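Local atomic coordinates of betainyl-CoA thiolase (Pseudomonas putida, PDB entry 2HLJ), a protein that probably acts on acyl-CoA thioesters, transferring or hydrolysing the acyl group. Residues 5-10 and 33-38; 20-25 and 69-74; 27-32 and 108-113; 77-82 and 93-98. All blocks are in the same frame, centred on the assembly; numbering follows the deposited sequence. Where two conformers were deposited one is given.

Contact 1 joins strand 6-11 to helix 25-43 and closes the first loop of the chain. Contact 2 starts inside that loop, at 20-25, and finishes beyond it at 69-74, so the two cross. Contact 3 begins on the same helix, at 27-32, and reaches strand 104-114, crossing both earlier contacts. Contact 4, the hairpin pairing of 77-82 with 93-98, is nested within the span of contact 3 and follows contacts 1 and 2 in series. Contacts 1 and 3 set helix 25-43 against the antiparallel sheet, within which contact 4 pairs two strands. Contact 2 ties two loops, its centre about 17 to 18 Å from the centres of the others.

Contact 1: 5-10 and 33-38; sequences LITYRT and SYATDA
T7 OG1 sits 3.6 Å from A35 CB and is gripped by polar groups of the next strand: it is hydrogen-bonded to T80 OG1 and weakly to V78 O. On the same residue T7 O meets A38 CB at 3.1 Å, a tight approach of the helix to the strand backbone. The larger part of the contact is Y8, whose CG is anti to the backbone N (chi1 -167°). Its ring lies beside Y34, both side chains pointing the same way, and Y34 CB stands over the middle of one face, 3.7 Å from the centroid. The two ring planes are inclined at 50°, with Y8 OH 3.4 Å from Y34 CD2. Nearer the backbone, Y8 CB rests 3.9 Å from A35 CB. An alanine at Y8 would keep that last touch but would probably leave a gap beside Y34 CB and the CD2 side of its ring. Y34 also packs on R24 of the second subunit. Strand 6-11, outermost in the chain's sheet, hydrogen-bonds to strand 75-85, while A35 of helix 25-43 also touches V78 on that neighbouring strand.

Contact 2: 20-25 and 69-74; sequences NGHLRD and EVKLGT
H22 and K71 form a single beta bridge between two irregular segments of the hotdog-type domain, one leading into helix 25-43, the other into strand 75-85. A backbone bond lies on each side of it in sequence: L23 N donates to V70 O at 2.7 Å, nearly straight, and L72 N to G21 O at 2.9 Å. A water takes the V70 N-H at 3.0 Å and donates to L23 O, which adds a water-mediated link between the two segments. H22 N is satisfied by D18 OD1. K71 NZ makes a weak bond to H22 NE2 at 3.2 Å from near the ring plane. E69 CB is centred over one face of this ring, N20 O over the opposite one. N20 O accepts from a second water at 2.7 Å, which K71 NZ reaches by a weak bond. At G21, phi 86°, a CB would jam against N20 O. L23 CB and V70 CB touch side by side. From the bridge residue K71 a type II turn runs to T74; K71 O accepts both T74 N, at 3.1 Å, and T74 OG1, at 2.7 Å, from the same face of its carbonyl plane.

Contact 3: 27-32 and 108-113; sequences FYLLIF and SEQMLL
L29 has CG anti to its backbone N (chi1 -157°), and its end comes up to S108 and Q110, whereas F32 holds CG beside the backbone N (chi1 -64°), on a CB that points toward the strand. L29 CD1 touches Q110 NE2 at 3.6 Å and S108 OG at 4.0 Å, the leucine and glutamine side chains sliding past each other in opposite directions. F32 meets the strand with CD2 and CE2, CD2 lying 3.6 Å from S108 CB. S108 OG and Q110 NE2 are buried and both hydrogen-bonded. Q110 NE2 donates to S108 OG at 3.1 Å, almost straight (168°) and in the plane of the amide, and also to a water at 2.9 Å; the two bonds fix the rotation of the amide. S108 OG in turn is hydrogen-bonded to H63 O on the neighbouring strand. An alanine at S108 would keep the CB touching F32 but would probably leave one N-H of Q110 without its acceptor and take one bond from H63 O. The F32 ring also meets that of H94, and L29 packs on L29 of the second subunit. The axes of segments 27-32 and 108-113 pass 10.8 Å apart, in the helix-on-sheet arrangement of the hotdog fold.

Contact 4: 77-82 and 93-98; sequences WVQTQI and YHSLHR
W77 with H97, Q79 with S95 and Q81 with Y93 are antiparallel hydrogen-bonded pairs, six N-H...O=C bonds in all, and V78 with L96 and T80 with H94 are the non-hydrogen-bonded pairs between them. W77, Q79, S95 and H97 share one face. There W77 CG sits between the backbone N and the carbonyl carbon (chi1 70°), and H97 CB lies over the indole, 3.6 Å from the centroid of the five-membered ring. W77 NE1 donates to Q79 OE1 at 3.0 Å, nearly straight (172°) and in the indole plane. This bond helps hold the Q79 amide flat over the H97 imidazole, with planes 13° apart and Q79 CD 3.4 Å from H97 NE2. H97 NE2 shares a short hydrogen bond of 2.6 Å with S95 OG at the ring edge. The two strands are the 75-85/89-98 hairpin, its second strand the middle one of the five-stranded antiparallel sheet of the hotdog fold. On the helix-facing side, T80 OG1 and H94 ND1 are hydrogen-bonded at 2.8 Å, in the plane of the imidazole. T80 OG1 is bonded to T7 OG1 as well, and H94 NE2 to T36 OG1 on helix 25-43, so the imidazole is gripped at both nitrogens. V78 CG1 touches H94 ND1 at 3.7 Å, while V78 also packs on I31, F32 and A35.

Contact 1: 5-10 and 33-38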
loop_
_atom_site.group_PDB
_atom_site.type_symbol
_atom_site.label_atom_id
_atom_site.label_comp_id
_atom_site.label_asym_id
_atom_site.label_seq_id
_atom_site.Cartn_x
_atom_site.Cartn_y
_atom_site.Cartn_z
ATOM N N LEU A 5 17.156 12.212 6.395
ATOM C CA LEU A 5 17.385 11.685 5.070
ATOM C C LEU A 5 16.136 11.855 4.187
ATOM O O LEU A 5 15.097 11.290 4.491
ATOM C CB LEU A 5 17.773 10.198 5.154
ATOM C CG LEU A 5 18.066 9.505 3.810
ATOM C CD1 LEU A 5 19.301 10.096 3.090
ATOM C CD2 LEU A 5 18.246 8.026 4.006
ATOM N N ILE A 6 16.269 12.623 3.101
ATOM C CA ILE A 6 15.251 12.727 2.051
ATOM C C ILE A 6 15.670 11.851 0.857
ATOM O O ILE A 6 16.754 11.986 0.329
ATOM C CB ILE A 6 15.033 14.195 1.616
ATOM C CG1 ILE A 6 14.510 15.001 2.796
ATOM C CG2 ILE A 6 14.048 14.295 0.454
ATOM C CD1 ILE A 6 14.420 16.465 2.560
ATOM N N THR A 7 14.800 10.934 0.451
ATOM C CA THR A 7 15.133 9.948 -0.567
ATOM C C THR A 7 14.474 10.226 -1.910
ATOM O O THR A 7 14.930 9.736 -2.971
ATOM C CB THR A 7 14.739 8.568 -0.078
ATOM O OG1 THR A 7 13.487 8.643 0.572
ATOM C CG2 THR A 7 15.734 8.099 0.919
ATOM N N TYR A 8 13.416 11.030 -1.887
ATOM C CA TYR A 8 12.603 11.213 -3.088
ATOM C C TYR A 8 11.777 12.469 -2.980
ATOM O O TYR A 8 11.260 12.769 -1.921
ATOM C CB TYR A 8 11.727 9.967 -3.360
ATOM C CG TYR A 8 11.115 9.959 -4.745
ATOM C CD1 TYR A 8 11.895 9.682 -5.845
ATOM C CD2 TYR A 8 9.771 10.263 -4.952
ATOM C CE1 TYR A 8 11.368 9.671 -7.113
ATOM C CE2 TYR A 8 9.230 10.268 -6.235
ATOM C CZ TYR A 8 10.042 9.964 -7.311
ATOM O OH TYR A 8 9.565 9.950 -8.620
ATOM N N ARG A 9 11.698 13.221 -4.076
ATOM C CA ARG A 9 10.828 14.397 -4.173
ATOM C C ARG A 9 10.086 14.360 -5.470
ATOM O O ARG A 9 10.657 13.974 -6.500
ATOM C CB ARG A 9 11.625 15.697 -4.207
ATOM C CG ARG A 9 12.648 15.878 -3.137
ATOM C CD ARG A 9 13.415 17.181 -3.413
ATOM N NE ARG A 9 14.383 17.498 -2.376
ATOM C CZ ARG A 9 14.086 18.092 -1.216
ATOM N NH1 ARG A 9 12.829 18.440 -0.909
ATOM N NH2 ARG A 9 15.064 18.340 -0.344
ATOM N N THR A 10 8.822 14.803 -5.445
ATOM C CA THR A 10 8.028 14.871 -6.668
ATOM C C THR A 10 6.871 15.860 -6.468
ATOM O O THR A 10 6.649 16.369 -5.361
ATOM C CB THR A 10 7.518 13.448 -7.146
ATOM O OG1 THR A 10 6.986 13.516 -8.471
ATOM C CG2 THR A 10 6.457 12.868 -6.222
ATOM N N SER A 33 7.559 3.708 -3.018
ATOM C CA SER A 33 8.297 2.667 -3.796
ATOM C C SER A 33 9.487 3.270 -4.520
ATOM O O SER A 33 10.573 2.690 -4.558
ATOM C CB SER A 33 7.380 1.983 -4.839
ATOM O OG SER A 33 7.844 0.683 -5.240
ATOM N N TYR A 34 9.253 4.412 -5.135
ATOM C CA TYR A 34 10.303 5.151 -5.798
ATOM C C TYR A 34 11.349 5.583 -4.782
ATOM O O TYR A 34 12.516 5.555 -5.074
ATOM C CB TYR A 34 9.757 6.366 -6.504
ATOM C CG TYR A 34 8.875 6.100 -7.709
ATOM C CD1 TYR A 34 9.011 4.946 -8.487
ATOM C CD2 TYR A 34 7.946 7.043 -8.106
ATOM C CE1 TYR A 34 8.197 4.731 -9.600
ATOM C CE2 TYR A 34 7.157 6.851 -9.221
ATOM C CZ TYR A 34 7.275 5.697 -9.963
ATOM O OH TYR A 34 6.456 5.520 -11.070
ATOM N N ALA A 35 10.909 5.942 -3.587
ATOM C CA ALA A 35 11.829 6.276 -2.494
ATOM C C ALA A 35 12.712 5.085 -2.112
ATOM O O ALA A 35 13.914 5.256 -1.856
ATOM C CB ALA A 35 11.067 6.766 -1.271
ATOM N N THR A 36 12.111 3.892 -2.029
ATOM C CA THR A 36 12.860 2.643 -1.760
ATOM C C THR A 36 13.900 2.412 -2.857
ATOM O O THR A 36 15.057 2.108 -2.579
ATOM C CB THR A 36 11.912 1.439 -1.693
ATOM O OG1 THR A 36 10.986 1.591 -0.610
ATOM C CG2 THR A 36 12.691 0.121 -1.509
ATOM N N ASP A 37 13.515 2.633 -4.113
ATOM C CA ASP A 37 14.468 2.477 -5.215
ATOM C C ASP A 37 15.677 3.452 -5.096
ATOM O O ASP A 37 16.844 3.088 -5.293
ATOM C CB ASP A 37 13.786 2.656 -6.568
ATOM C CG ASP A 37 12.713 1.606 -6.850
ATOM O OD1 ASP A 37 12.567 0.615 -6.101
ATOM O OD2 ASP A 37 11.982 1.797 -7.837
ATOM N N ALA A 38 15.381 4.696 -4.813
ATOM C CA ALA A 38 16.400 5.709 -4.594
ATOM C C ALA A 38 17.294 5.395 -3.397
ATOM O O ALA A 38 18.474 5.689 -3.427
ATOM C CB ALA A 38 15.734 7.084 -4.413
#

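Contact 2: 20-25 and 69-74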
loop_
_atom_site.group_PDB
_atom_site.type_symbol
_atom_site.label_atom_id
_atom_site.label_comp_id
_atom_site.label_asym_id
_atom_site.label_seq_id
_atom_site.Cartn_x
_atom_site.Cartn_y
_atom_site.Cartn_z
ATOM N N ASN A 20 -11.844 14.686 -7.563
ATOM C CA ASN A 20 -11.787 15.792 -6.636
ATOM C C ASN A 20 -10.377 16.351 -6.363
ATOM O O ASN A 20 -10.197 17.274 -5.582
ATOM C CB ASN A 20 -12.471 15.351 -5.361
ATOM C CG ASN A 20 -13.915 14.878 -5.618
ATOM O OD1 ASN A 20 -14.557 15.280 -6.599
ATOM N ND2 ASN A 20 -14.407 14.002 -4.762
ATOM N N GLY A 21 -9.382 15.809 -7.043
ATOM C CA GLY A 21 -8.037 16.365 -7.007
ATOM C C GLY A 21 -7.212 15.856 -5.847
ATOM O O GLY A 21 -6.165 16.429 -5.553
ATOM N N HIS A 22 -7.639 14.742 -5.242
ATOM C CA HIS A 22 -6.869 14.131 -4.148
ATOM C C HIS A 22 -6.072 12.907 -4.571
ATOM O O HIS A 22 -6.563 12.038 -5.287
ATOM C CB HIS A 22 -7.772 13.765 -2.999
ATOM C CG HIS A 22 -8.329 14.954 -2.295
ATOM N ND1 HIS A 22 -9.561 14.947 -1.688
ATOM C CD2 HIS A 22 -7.850 16.215 -2.167
ATOM C CE1 HIS A 22 -9.803 16.143 -1.184
ATOM N NE2 HIS A 22 -8.776 16.927 -1.448
ATOM N N LEU A 23 -4.837 12.853 -4.085
ATOM C CA LEU A 23 -3.934 11.748 -4.321
ATOM C C LEU A 23 -4.622 10.429 -3.919
ATOM O O LEU A 23 -5.083 10.272 -2.778
ATOM C CB LEU A 23 -2.647 11.979 -3.529
ATOM C CG LEU A 23 -1.491 10.978 -3.704
ATOM C CD1 LEU A 23 -1.064 10.880 -5.150
ATOM C CD2 LEU A 23 -0.339 11.358 -2.819
ATOM N N ARG A 24 -4.705 9.495 -4.868
ATOM C CA ARG A 24 -5.248 8.146 -4.594
ATOM C C ARG A 24 -4.311 7.372 -3.664
ATOM O O ARG A 24 -3.076 7.538 -3.735
ATOM C CB ARG A 24 -5.479 7.390 -5.916
ATOM C CG ARG A 24 -5.945 5.934 -5.730
ATOM C CD ARG A 24 -5.973 5.205 -7.049
ATOM N NE ARG A 24 -6.996 5.729 -7.943
ATOM C CZ ARG A 24 -8.288 5.420 -7.845
ATOM N NH1 ARG A 24 -8.746 4.594 -6.880
ATOM N NH2 ARG A 24 -9.131 5.959 -8.708
ATOM N N ASP A 25 -4.896 6.541 -2.799
ATOM C CA ASP A 25 -4.173 5.798 -1.766
ATOM C C ASP A 25 -2.967 5.036 -2.324
ATOM O O ASP A 25 -1.871 5.071 -1.739
ATOM C CB ASP A 25 -5.111 4.815 -1.005
ATOM C CG ASP A 25 -5.941 3.881 -1.936
ATOM O OD1 ASP A 25 -5.776 3.843 -3.201
ATOM O OD2 ASP A 25 -6.811 3.205 -1.372
ATOM N N GLU A 69 -5.057 14.160 3.201
ATOM C CA GLU A 69 -5.230 14.252 1.750
ATOM C C GLU A 69 -4.114 15.082 1.167
ATOM O O GLU A 69 -3.577 15.990 1.816
ATOM C CB GLU A 69 -6.597 14.854 1.399
ATOM C CG GLU A 69 -6.691 16.380 1.594
ATOM C CD GLU A 69 -6.596 16.822 3.077
ATOM O OE1 GLU A 69 -6.890 15.998 3.986
ATOM O OE2 GLU A 69 -6.232 17.996 3.331
ATOM N N VAL A 70 -3.763 14.776 -0.074
ATOM C CA VAL A 70 -2.745 15.519 -0.774
ATOM C C VAL A 70 -3.338 15.920 -2.100
ATOM O O VAL A 70 -3.875 15.093 -2.832
ATOM C CB VAL A 70 -1.463 14.675 -0.942
ATOM C CG1 VAL A 70 -0.416 15.455 -1.666
ATOM C CG2 VAL A 70 -0.949 14.228 0.438
ATOM N N LYS A 71 -3.273 17.206 -2.390
ATOM C CA LYS A 71 -3.971 17.756 -3.517
ATOM C C LYS A 71 -3.066 17.824 -4.762
ATOM O O LYS A 71 -1.830 17.868 -4.679
ATOM C CB LYS A 71 -4.541 19.151 -3.173
ATOM C CG LYS A 71 -5.583 19.199 -2.050
ATOM C CD LYS A 71 -5.975 20.639 -1.783
ATOM C CE LYS A 71 -6.995 20.790 -0.653
ATOM N NZ LYS A 71 -8.279 20.059 -0.897
ATOM N N LEU A 72 -3.700 17.858 -5.919
ATOM C CA LEU A 72 -3.000 18.168 -7.180
ATOM C C LEU A 72 -1.958 19.287 -7.064
ATOM O O LEU A 72 -2.247 20.354 -6.538
ATOM C CB LEU A 72 -4.012 18.583 -8.232
ATOM C CG LEU A 72 -3.480 18.836 -9.651
ATOM C CD1 LEU A 72 -2.909 17.537 -10.237
ATOM C CD2 LEU A 72 -4.619 19.348 -10.520
ATOM N N GLY A 73 -0.747 19.036 -7.566
ATOM C CA GLY A 73 0.309 20.058 -7.631
ATOM C C GLY A 73 1.109 20.235 -6.362
ATOM O O GLY A 73 2.070 21.001 -6.318
ATOM N N THR A 74 0.755 19.516 -5.315
ATOM C CA THR A 74 1.512 19.594 -4.115
ATOM C C THR A 74 2.922 19.027 -4.334
ATOM O O THR A 74 3.085 17.929 -4.921
ATOM C CB THR A 74 0.809 18.840 -2.991
ATOM O OG1 THR A 74 -0.520 19.360 -2.827
ATOM C CG2 THR A 74 1.568 19.014 -1.694
HETATM O O HOH W 1 -8.466 18.755 -4.083
HETATM O O HOH W 2 -5.136 12.281 -0.948
#

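Contact 3: 27-32 and 108-113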
loop_
_atom_site.group_PDB
_atom_site.type_symbol
_atom_site.label_atom_id
_atom_site.label_comp_id
_atom_site.label_asym_id
_atom_site.label_seq_id
_atom_site.Cartn_x
_atom_site.Cartn_y
_atom_site.Cartn_z
ATOM N N PHE A 27 -1.076 5.648 -4.821
ATOM C CA PHE A 27 -0.027 6.504 -5.340
ATOM C C PHE A 27 0.798 7.117 -4.207
ATOM O O PHE A 27 1.941 7.511 -4.439
ATOM C CB PHE A 27 -0.566 7.542 -6.326
ATOM C CG PHE A 27 -1.012 6.946 -7.648
ATOM C CD1 PHE A 27 -0.137 6.219 -8.417
ATOM C CD2 PHE A 27 -2.322 7.086 -8.094
ATOM C CE1 PHE A 27 -0.553 5.644 -9.617
ATOM C CE2 PHE A 27 -2.741 6.516 -9.267
ATOM C CZ PHE A 27 -1.848 5.791 -10.033
ATOM N N TYR A 28 0.264 7.164 -2.984
ATOM C CA TYR A 28 1.150 7.454 -1.824
ATOM C C TYR A 28 2.190 6.335 -1.746
ATOM O O TYR A 28 3.389 6.598 -1.628
ATOM C CB TYR A 28 0.413 7.455 -0.508
ATOM C CG TYR A 28 -0.578 8.544 -0.171
ATOM C CD1 TYR A 28 -1.843 8.550 -0.722
ATOM C CD2 TYR A 28 -0.293 9.494 0.824
ATOM C CE1 TYR A 28 -2.760 9.497 -0.364
ATOM C CE2 TYR A 28 -1.219 10.445 1.207
ATOM C CZ TYR A 28 -2.466 10.440 0.606
ATOM O OH TYR A 28 -3.436 11.370 0.961
ATOM N N LEU A 29 1.728 5.084 -1.857
ATOM C CA LEU A 29 2.627 3.919 -1.872
ATOM C C LEU A 29 3.571 3.878 -3.072
ATOM O O LEU A 29 4.703 3.451 -2.926
ATOM C CB LEU A 29 1.863 2.594 -1.717
ATOM C CG LEU A 29 2.650 1.394 -1.182
ATOM C CD1 LEU A 29 3.056 1.541 0.309
ATOM C CD2 LEU A 29 1.818 0.097 -1.347
ATOM N N LEU A 30 3.135 4.343 -4.250
ATOM C CA LEU A 30 4.036 4.470 -5.382
ATOM C C LEU A 30 5.201 5.420 -5.118
ATOM O O LEU A 30 6.367 5.112 -5.448
ATOM C CB LEU A 30 3.282 4.898 -6.666
ATOM C CG LEU A 30 4.161 4.914 -7.906
ATOM C CD1 LEU A 30 4.763 3.542 -8.177
ATOM C CD2 LEU A 30 3.415 5.439 -9.150
ATOM N N ILE A 31 4.892 6.584 -4.554
ATOM C CA ILE A 31 5.918 7.570 -4.179
ATOM C C ILE A 31 6.890 6.941 -3.194
ATOM O O ILE A 31 8.098 7.049 -3.348
ATOM C CB ILE A 31 5.274 8.837 -3.544
ATOM C CG1 ILE A 31 4.451 9.596 -4.567
ATOM C CG2 ILE A 31 6.322 9.709 -2.856
ATOM C CD1 ILE A 31 3.452 10.522 -3.924
ATOM N N PHE A 32 6.380 6.232 -2.194
ATOM C CA PHE A 32 7.281 5.491 -1.314
ATOM C C PHE A 32 8.119 4.388 -2.013
ATOM O O PHE A 32 9.289 4.183 -1.655
ATOM C CB PHE A 32 6.521 4.889 -0.114
ATOM C CG PHE A 32 5.907 5.891 0.829
ATOM C CD1 PHE A 32 6.483 7.129 1.088
ATOM C CD2 PHE A 32 4.791 5.515 1.590
ATOM C CE1 PHE A 32 5.915 7.996 2.014
ATOM C CE2 PHE A 32 4.189 6.395 2.446
ATOM C CZ PHE A 32 4.763 7.623 2.700
ATOM N N SER A 108 4.679 4.798 6.207
ATOM C CA SER A 108 4.585 3.383 5.899
ATOM C C SER A 108 5.755 2.641 6.457
ATOM O O SER A 108 6.897 3.030 6.209
ATOM C CB SER A 108 4.593 3.173 4.370
ATOM O OG SER A 108 4.405 1.806 4.082
ATOM N N GLU A 109 5.465 1.546 7.170
ATOM C CA GLU A 109 6.452 0.615 7.668
ATOM C C GLU A 109 6.478 -0.544 6.698
ATOM O O GLU A 109 5.424 -1.044 6.340
ATOM C CB GLU A 109 6.000 0.101 9.053
ATOM C CG GLU A 109 7.053 -0.737 9.761
ATOM C CD GLU A 109 6.534 -1.420 11.010
ATOM O OE1 GLU A 109 5.328 -1.256 11.334
ATOM O OE2 GLU A 109 7.343 -2.109 11.680
ATOM N N GLN A 110 7.664 -0.979 6.267
ATOM C CA GLN A 110 7.758 -2.023 5.277
ATOM C C GLN A 110 8.865 -2.969 5.577
ATOM O O GLN A 110 9.879 -2.585 6.168
ATOM C CB GLN A 110 8.050 -1.433 3.894
ATOM C CG GLN A 110 7.269 -0.173 3.626
ATOM C CD GLN A 110 7.241 0.165 2.182
ATOM O OE1 GLN A 110 8.123 -0.228 1.426
ATOM N NE2 GLN A 110 6.234 0.909 1.784
HETATM N N MSE A 111 8.671 -4.199 5.132
HETATM C CA MSE A 111 9.709 -5.217 5.167
HETATM C C MSE A 111 9.994 -5.680 3.739
HETATM O O MSE A 111 9.084 -6.051 3.010
HETATM C CB MSE A 111 9.259 -6.400 6.035
HETATM C CG MSE A 111 10.306 -7.496 6.149
HETATM SE SE MSE A 111 11.760 -6.944 7.278
HETATM C CE MSE A 111 10.829 -6.907 8.982
ATOM N N LEU A 112 11.262 -5.669 3.360
ATOM C CA LEU A 112 11.682 -5.973 1.989
ATOM C C LEU A 112 12.709 -7.104 2.028
ATOM O O LEU A 112 13.476 -7.189 2.976
ATOM C CB LEU A 112 12.305 -4.724 1.372
ATOM C CG LEU A 112 11.529 -3.400 1.466
ATOM C CD1 LEU A 112 12.423 -2.297 1.838
ATOM C CD2 LEU A 112 10.876 -3.103 0.104
ATOM N N LEU A 113 12.648 -7.984 1.031
ATOM C CA LEU A 113 13.507 -9.156 0.888
ATOM C C LEU A 113 14.453 -8.950 -0.277
ATOM O O LEU A 113 14.007 -8.587 -1.389
ATOM C CB LEU A 113 12.654 -10.407 0.601
ATOM C CG LEU A 113 13.404 -11.725 0.349
ATOM C CD1 LEU A 113 14.181 -12.132 1.572
ATOM C CD2 LEU A 113 12.461 -12.837 -0.053
HETATM O O HOH W 3 6.057 1.133 -1.064
#

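Contact 4: 77-82 and 93-98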
loop_
_atom_site.group_PDB
_atom_site.type_symbol
_atom_site.label_atom_id
_atom_site.label_comp_id
_atom_site.label_asym_id
_atom_site.label_seq_id
_atom_site.Cartn_x
_atom_site.Cartn_y
_atom_site.Cartn_z
ATOM N N TRP A 77 7.882 15.331 -0.459
ATOM C CA TRP A 77 9.111 14.569 -0.344
ATOM C C TRP A 77 8.956 13.438 0.650
ATOM O O TRP A 77 8.093 13.477 1.543
ATOM C CB TRP A 77 10.316 15.463 0.060
ATOM C CG TRP A 77 10.337 16.001 1.434
ATOM C CD1 TRP A 77 10.814 15.370 2.562
ATOM C CD2 TRP A 77 9.921 17.301 1.853
ATOM N NE1 TRP A 77 10.695 16.205 3.644
ATOM C CE2 TRP A 77 10.136 17.386 3.238
ATOM C CE3 TRP A 77 9.358 18.404 1.191
ATOM C CZ2 TRP A 77 9.806 18.524 3.981
ATOM C CZ3 TRP A 77 9.051 19.530 1.930
ATOM C CH2 TRP A 77 9.256 19.570 3.311
ATOM N N VAL A 78 9.834 12.444 0.502
ATOM C CA VAL A 78 9.860 11.295 1.397
ATOM C C VAL A 78 11.044 11.349 2.315
ATOM O O VAL A 78 12.158 11.586 1.865
ATOM C CB VAL A 78 9.927 9.966 0.585
ATOM C CG1 VAL A 78 9.766 8.776 1.492
ATOM C CG2 VAL A 78 8.884 9.966 -0.495
ATOM N N GLN A 79 10.805 11.095 3.610
ATOM C CA GLN A 79 11.877 10.840 4.564
ATOM C C GLN A 79 11.927 9.348 4.863
ATOM O O GLN A 79 10.910 8.684 4.914
ATOM C CB GLN A 79 11.672 11.660 5.860
ATOM C CG GLN A 79 12.019 13.126 5.591
ATOM C CD GLN A 79 11.699 14.086 6.696
ATOM O OE1 GLN A 79 11.527 15.254 6.416
ATOM N NE2 GLN A 79 11.601 13.616 7.945
ATOM N N THR A 80 13.120 8.816 5.030
ATOM C CA THR A 80 13.280 7.368 5.116
ATOM C C THR A 80 14.216 7.047 6.277
ATOM O O THR A 80 15.269 7.667 6.415
ATOM C CB THR A 80 13.819 6.777 3.834
ATOM O OG1 THR A 80 12.986 7.138 2.701
ATOM C CG2 THR A 80 13.926 5.270 3.957
ATOM N N GLN A 81 13.791 6.128 7.130
ATOM C CA GLN A 81 14.652 5.556 8.186
ATOM C C GLN A 81 14.766 4.042 8.039
ATOM O O GLN A 81 13.797 3.339 7.662
ATOM C CB GLN A 81 14.096 5.843 9.553
ATOM C CG GLN A 81 13.884 7.288 9.847
ATOM C CD GLN A 81 13.595 7.537 11.332
ATOM O OE1 GLN A 81 14.307 7.050 12.193
ATOM N NE2 GLN A 81 12.557 8.322 11.613
ATOM N N ILE A 82 15.955 3.543 8.350
ATOM C CA ILE A 82 16.224 2.128 8.377
ATOM C C ILE A 82 15.999 1.706 9.825
ATOM O O ILE A 82 16.676 2.179 10.723
ATOM C CB ILE A 82 17.665 1.822 7.861
ATOM C CG1 ILE A 82 17.746 2.179 6.369
ATOM C CG2 ILE A 82 18.035 0.350 8.078
ATOM C CD1 ILE A 82 19.142 2.245 5.837
ATOM N N TYR A 93 11.062 2.588 7.082
ATOM C CA TYR A 93 9.941 3.435 7.449
ATOM C C TYR A 93 10.041 4.666 6.595
ATOM O O TYR A 93 11.080 5.318 6.613
ATOM C CB TYR A 93 10.045 3.832 8.940
ATOM C CG TYR A 93 8.918 4.717 9.470
ATOM C CD1 TYR A 93 7.736 4.167 9.883
ATOM C CD2 TYR A 93 9.070 6.085 9.594
ATOM C CE1 TYR A 93 6.709 4.935 10.387
ATOM C CE2 TYR A 93 8.053 6.882 10.092
ATOM C CZ TYR A 93 6.861 6.286 10.487
ATOM O OH TYR A 93 5.830 7.003 11.045
ATOM N N HIS A 94 9.015 4.918 5.775
ATOM C CA HIS A 94 8.927 6.108 4.957
ATOM C C HIS A 94 7.851 7.020 5.521
ATOM O O HIS A 94 6.826 6.543 6.027
ATOM C CB HIS A 94 8.510 5.763 3.517
ATOM C CG HIS A 94 9.493 4.944 2.747
ATOM N ND1 HIS A 94 10.786 5.359 2.486
ATOM C CD2 HIS A 94 9.347 3.749 2.129
ATOM C CE1 HIS A 94 11.391 4.443 1.756
ATOM N NE2 HIS A 94 10.527 3.478 1.488
ATOM N N SER A 95 8.082 8.325 5.455
ATOM C CA SER A 95 7.077 9.308 5.797
ATOM C C SER A 95 7.002 10.351 4.665
ATOM O O SER A 95 7.982 10.594 3.943
ATOM C CB SER A 95 7.330 9.932 7.179
ATOM O OG SER A 95 8.631 10.541 7.250
ATOM N N LEU A 96 5.812 10.893 4.460
ATOM C CA LEU A 96 5.562 11.832 3.372
ATOM C C LEU A 96 5.337 13.203 3.951
ATOM O O LEU A 96 4.638 13.351 4.942
ATOM C CB LEU A 96 4.356 11.427 2.526
ATOM C CG LEU A 96 4.141 12.177 1.192
ATOM C CD1 LEU A 96 5.193 11.866 0.143
ATOM C CD2 LEU A 96 2.743 11.910 0.658
ATOM N N HIS A 97 5.903 14.216 3.288
ATOM C CA HIS A 97 5.959 15.578 3.830
ATOM C C HIS A 97 5.730 16.618 2.741
ATOM O O HIS A 97 5.949 16.348 1.539
ATOM C CB HIS A 97 7.353 15.849 4.445
ATOM C CG HIS A 97 7.765 14.843 5.480
ATOM N ND1 HIS A 97 7.745 15.109 6.830
ATOM C CD2 HIS A 97 8.210 13.574 5.352
ATOM C CE1 HIS A 97 8.122 14.029 7.494
ATOM N NE2 HIS A 97 8.403 13.077 6.617
ATOM N N ARG A 98 5.330 17.815 3.186
ATOM C CA ARG A 98 5.269 19.014 2.341
ATOM C C ARG A 98 5.702 20.232 3.138
ATOM O O ARG A 98 5.655 20.218 4.366
ATOM C CB ARG A 98 3.870 19.246 1.789
ATOM C CG ARG A 98 2.815 19.628 2.812
ATOM C CD ARG A 98 1.474 19.812 2.100
ATOM N NE ARG A 98 0.373 20.210 2.982
ATOM C CZ ARG A 98 0.153 21.435 3.448
ATOM N NH1 ARG A 98 0.966 22.446 3.169
ATOM N NH2 ARG A 98 -0.896 21.655 4.224
HETATM O O HOH W 4 10.682 8.586 7.928
#